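Thioredoxin domain-containing protein (Vibrio parahaemolyticus, PDB 2R5S) is of unknown function, with protein-disulfide reductase activity possible for the whole protein, of which this chain is the C-terminal tetratricopeptide-repeat part. Local coordinates at residues F108-C112 with A141-V146; D124-L128 with I153-L157. All coordinates share one frame. Residues are numbered along the deposited sequence.

Contact 1 (F108-C112 with A141-V146); sequences FELAC and AQDGEV
Residues 108-112 are helical and lie in the N-terminal part of helix 108-120, with a backbone hydrogen bond from Cys112 N to Phe108 O of 3.1 Å. Facing them, 141-146 comes in as a bend and turns helical only at Glu145. Gln142 to Glu145 make a type I' beta turn; Gln142, Asp143 and Gly144 all have positive phi, 60-67°. Glu145 N donates to Gln142 O at 3.2 Å, and Gly144 is the N-cap of helix 145-157. The two segments run in the same direction, Phe108 CA lying 6.0 Å from Gln142 CA and Cys112 CA 6.1 Å from Val146 CA.

Phe108, chi1 m, turns one ring face to Ala141 in a CH-pi contact: Ala141 CB stands 4.3 Å from the centroid of the Phe108 ring, 26° off the normal, and 3.9 Å from Phe108 CD2. The packing is consistent with helix A of one tetratricopeptide repeat (108-120) meeting the turn and first residues of helix A of the next (145-157). Helix 124-135, probably the intervening B helix, backs the contact, with Ile134 touching both Phe108 and Ala141.

Cys112, one turn on from Phe108 and also m, sends SG 3.6 Å from Val146 CG2, 3.5 Å from Glu145 O and 3.7 Å from Glu145 CG. Gln142, chi1 t and chi2 p, folds its amide over Phe108 and Glu109: OE1 sits 3.5 Å from Phe108 CB, and NE2 3.9 Å from Glu109 CB. No hydrogen bond crosses between the segments; apolar packing and the CH-pi contact join them.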
loop_
_atom_site.group_PDB
_atom_site.type_symbol
_atom_site.label_atom_id
_atom_site.label_comp_id
_atom_site.label_asym_id
_atom_site.label_seq_id
_atom_site.Cartn_x
_atom_site.Cartn_y
_atom_site.Cartn_z
ATOM N N PHE A 108 1.188 12.867 -20.810
ATOM C CA PHE A 108 0.297 12.347 -19.758
ATOM C C PHE A 108 0.177 10.844 -19.832
ATOM O O PHE A 108 0.040 10.201 -18.824
ATOM C CB PHE A 108 -1.099 12.989 -19.833
ATOM C CG PHE A 108 -1.109 14.463 -19.421
ATOM C CD1 PHE A 108 -0.150 14.951 -18.537
ATOM C CD2 PHE A 108 -2.043 15.339 -19.938
ATOM C CE1 PHE A 108 -0.132 16.319 -18.146
ATOM C CE2 PHE A 108 -2.040 16.700 -19.563
ATOM C CZ PHE A 108 -1.081 17.190 -18.655
ATOM N N GLU A 109 0.217 10.299 -21.037
ATOM C CA GLU A 109 0.098 8.865 -21.244
ATOM C C GLU A 109 1.305 8.045 -20.656
ATOM O O GLU A 109 1.169 6.862 -20.292
ATOM C CB GLU A 109 -0.101 8.589 -22.747
ATOM C CG GLU A 109 -0.083 7.091 -23.070
ATOM C CD GLU A 109 -0.100 6.740 -24.566
ATOM O OE1 GLU A 109 -0.819 7.393 -25.341
ATOM O OE2 GLU A 109 0.616 5.802 -24.945
ATOM N N LEU A 110 2.476 8.670 -20.595
ATOM C CA LEU A 110 3.658 8.061 -19.960
ATOM C C LEU A 110 3.503 8.065 -18.452
ATOM O O LEU A 110 4.022 7.191 -17.758
ATOM C CB LEU A 110 4.913 8.860 -20.273
ATOM C CG LEU A 110 5.855 8.186 -21.263
ATOM C CD1 LEU A 110 6.791 9.280 -21.743
ATOM C CD2 LEU A 110 6.594 7.059 -20.504
ATOM N N ALA A 111 2.793 9.065 -17.970
ATOM C CA ALA A 111 2.602 9.234 -16.550
ATOM C C ALA A 111 1.675 8.162 -16.043
ATOM O O ALA A 111 1.994 7.501 -15.052
ATOM C CB ALA A 111 2.144 10.634 -16.205
ATOM N N CYS A 112 0.585 7.924 -16.772
ATOM C CA CYS A 112 -0.341 6.827 -16.486
ATOM C C CYS A 112 0.368 5.495 -16.410
ATOM O O CYS A 112 0.141 4.730 -15.488
ATOM C CB CYS A 112 -1.507 6.822 -17.488
ATOM S SG CYS A 112 -2.678 8.225 -17.158
ATOM N N ALA A 141 -7.264 15.493 -17.613
ATOM C CA ALA A 141 -5.982 15.257 -18.256
ATOM C C ALA A 141 -6.091 14.015 -19.071
ATOM O O ALA A 141 -6.519 13.001 -18.556
ATOM C CB ALA A 141 -4.884 15.072 -17.248
ATOM N N GLN A 142 -5.671 14.073 -20.324
ATOM C CA GLN A 142 -5.557 12.856 -21.128
ATOM C C GLN A 142 -6.904 12.177 -21.404
ATOM O O GLN A 142 -7.012 10.957 -21.587
ATOM C CB GLN A 142 -4.477 11.898 -20.566
ATOM C CG GLN A 142 -4.036 10.724 -21.516
ATOM C CD GLN A 142 -3.327 11.169 -22.801
ATOM O OE1 GLN A 142 -2.675 12.209 -22.848
ATOM N NE2 GLN A 142 -3.445 10.340 -23.859
ATOM N N ASP A 143 -7.920 13.005 -21.586
ATOM C CA ASP A 143 -9.242 12.507 -21.936
ATOM C C ASP A 143 -9.797 11.715 -20.758
ATOM O O ASP A 143 -10.434 10.656 -20.913
ATOM C CB ASP A 143 -9.212 11.666 -23.245
ATOM C CG ASP A 143 -10.491 11.758 -24.007
ATOM O OD1 ASP A 143 -11.238 12.726 -23.758
ATOM O OD2 ASP A 143 -10.769 10.875 -24.864
ATOM N N GLY A 144 -9.559 12.260 -19.578
ATOM C CA GLY A 144 -9.882 11.571 -18.352
ATOM C C GLY A 144 -9.226 10.237 -18.059
ATOM O O GLY A 144 -9.644 9.576 -17.115
ATOM N N GLU A 145 -8.195 9.857 -18.832
ATOM C CA GLU A 145 -7.400 8.655 -18.573
ATOM C C GLU A 145 -6.489 8.763 -17.325
ATOM O O GLU A 145 -6.130 7.757 -16.753
ATOM C CB GLU A 145 -6.645 8.226 -19.869
ATOM C CG GLU A 145 -5.304 7.493 -19.722
ATOM C CD GLU A 145 -4.640 7.048 -21.101
ATOM O OE1 GLU A 145 -3.428 6.642 -21.097
ATOM O OE2 GLU A 145 -5.307 7.138 -22.176
ATOM N N VAL A 146 -6.130 9.964 -16.896
ATOM C CA VAL A 146 -5.367 10.155 -15.701
ATOM C C VAL A 146 -6.185 10.041 -14.418
ATOM O O VAL A 146 -5.744 9.399 -13.479
ATOM C CB VAL A 146 -4.678 11.586 -15.678
ATOM C CG1 VAL A 146 -4.217 11.949 -14.280
ATOM C CG2 VAL A 146 -3.535 11.659 -16.698
#

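Contact 2 (D124-L128 with I153-L157); sequences DEEAL and ILSAL
Leu128 pushes its isobutyl end in among three residues of segment 153-157, the C-terminal end of helix 145-157: CD2 lies 3.5 Å from Ile153 CG2 and 3.8 Å from Leu154 CD2, while CD1 is 4.0 Å from Leu157 CD2. Both segments are regular helix, running nearly antiparallel at 154° with axes 11.4 Å apart at closest approach; Leu128 and Ile153 have the nearest CA atoms, 7.5 Å apart. The pairing is as expected for helix B of one tetratricopeptide repeat against helix A of the next. Ile153, chi1 m, turns CG2 to the contact while its CD1 end leads away. One turn before Leu128, Asp124, whose CA-to-CB bond points toward 153-157, has OD2 3.5 Å from Leu157 CD1; its OD1 is hydrogen-bonded to Asn119 ND2, near the C-terminal end of helix 108-120. Helix 162-174 also packs here, with Tyr167 touching Leu128 and Ala164 touching Leu157.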
loop_
_atom_site.group_PDB
_atom_site.type_symbol
_atom_site.label_atom_id
_atom_site.label_comp_id
_atom_site.label_asym_id
_atom_site.label_seq_id
_atom_site.Cartn_x
_atom_site.Cartn_y
_atom_site.Cartn_z
ATOM N N ASP A 124 2.932 3.014 -4.323
ATOM C CA ASP A 124 1.631 3.622 -4.571
ATOM C C ASP A 124 1.559 5.030 -4.146
ATOM O O ASP A 124 0.813 5.759 -4.731
ATOM C CB ASP A 124 0.498 2.850 -3.911
ATOM C CG ASP A 124 0.439 1.425 -4.388
ATOM O OD1 ASP A 124 0.383 1.218 -5.621
ATOM O OD2 ASP A 124 0.484 0.516 -3.528
ATOM N N GLU A 125 2.307 5.416 -3.135
ATOM C CA GLU A 125 2.370 6.828 -2.738
ATOM C C GLU A 125 2.847 7.658 -3.908
ATOM O O GLU A 125 2.151 8.577 -4.326
ATOM C CB GLU A 125 3.220 7.069 -1.465
ATOM C CG GLU A 125 3.001 8.454 -0.815
ATOM C CD GLU A 125 3.945 8.728 0.363
ATOM O OE1 GLU A 125 5.195 8.739 0.191
ATOM O OE2 GLU A 125 3.442 8.961 1.488
ATOM N N GLU A 126 4.011 7.321 -4.460
ATOM C CA GLU A 126 4.530 7.929 -5.705
ATOM C C GLU A 126 3.615 7.832 -6.941
ATOM O O GLU A 126 3.522 8.811 -7.657
ATOM C CB GLU A 126 5.891 7.318 -6.088
ATOM C CG GLU A 126 7.082 7.659 -5.160
ATOM C CD GLU A 126 8.205 6.638 -5.308
ATOM O OE1 GLU A 126 7.986 5.445 -4.969
ATOM O OE2 GLU A 126 9.287 7.014 -5.812
ATOM N N ALA A 127 3.052 6.644 -7.248
ATOM C CA ALA A 127 2.024 6.486 -8.268
ATOM C C ALA A 127 0.926 7.590 -8.131
ATOM O O ALA A 127 0.658 8.321 -9.070
ATOM C CB ALA A 127 1.375 5.153 -8.109
ATOM N N LEU A 128 0.293 7.693 -6.965
ATOM C CA LEU A 128 -0.837 8.584 -6.769
ATOM C C LEU A 128 -0.351 10.011 -6.711
ATOM O O LEU A 128 -1.106 10.933 -7.039
ATOM C CB LEU A 128 -1.574 8.243 -5.469
ATOM C CG LEU A 128 -2.369 6.934 -5.500
ATOM C CD1 LEU A 128 -2.639 6.317 -4.118
ATOM C CD2 LEU A 128 -3.675 7.023 -6.349
ATOM N N ILE A 153 -6.153 2.801 -9.212
ATOM C CA ILE A 153 -5.118 2.605 -8.170
ATOM C C ILE A 153 -5.785 2.643 -6.776
ATOM O O ILE A 153 -5.517 1.800 -5.938
ATOM C CB ILE A 153 -3.887 3.567 -8.333
ATOM C CG1 ILE A 153 -2.901 3.110 -9.430
ATOM C CG2 ILE A 153 -3.041 3.670 -7.036
ATOM C CD1 ILE A 153 -3.548 2.583 -10.739
ATOM N N LEU A 154 -6.704 3.565 -6.563
ATOM C CA LEU A 154 -7.335 3.730 -5.236
ATOM C C LEU A 154 -8.177 2.525 -4.857
ATOM O O LEU A 154 -8.119 2.038 -3.720
ATOM C CB LEU A 154 -8.213 4.989 -5.170
ATOM C CG LEU A 154 -7.516 6.366 -5.167
ATOM C CD1 LEU A 154 -8.598 7.438 -5.167
ATOM C CD2 LEU A 154 -6.589 6.601 -3.956
ATOM N N SER A 155 -8.993 2.075 -5.812
ATOM C CA SER A 155 -9.880 0.988 -5.548
ATOM C C SER A 155 -9.049 -0.266 -5.434
ATOM O O SER A 155 -9.291 -1.110 -4.556
ATOM C CB SER A 155 -11.007 0.904 -6.591
ATOM O OG SER A 155 -10.632 0.178 -7.751
ATOM N N ALA A 156 -8.049 -0.409 -6.293
ATOM C CA ALA A 156 -7.127 -1.570 -6.139
ATOM C C ALA A 156 -6.625 -1.663 -4.695
ATOM O O ALA A 156 -6.742 -2.715 -4.075
ATOM C CB ALA A 156 -5.953 -1.499 -7.104
ATOM N N LEU A 157 -6.116 -0.546 -4.178
ATOM C CA LEU A 157 -5.649 -0.426 -2.794
ATOM C C LEU A 157 -6.566 -0.867 -1.661
ATOM O O LEU A 157 -6.106 -1.602 -0.791
ATOM C CB LEU A 157 -5.108 0.979 -2.501
ATOM C CG LEU A 157 -3.580 1.084 -2.489
ATOM C CD1 LEU A 157 -2.935 -0.039 -3.328
ATOM C CD2 LEU A 157 -3.005 2.497 -2.854
#

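How the contacts relate
Helix 145-157 is common to both contacts: contact 1 takes its N-terminal start and the bend before it, contact 2 its C-terminal end. Their centres are about 15 Å apart and their nearest atoms about 6 Å, so they do not touch. Along the chain the segments alternate, 108-112, 124-128, 141-146, 153-157, so each contact joins one helix of the hairpin 108-120/124-135 to the helix that follows it. Contact 1 joins 108-120 to the beginning of 145-157, contact 2 joins 124-135 to its end, consistent with the stacking of one repeat on the next. Contact 1 lies out toward the edge of the chain, contact 2 deep near its centre.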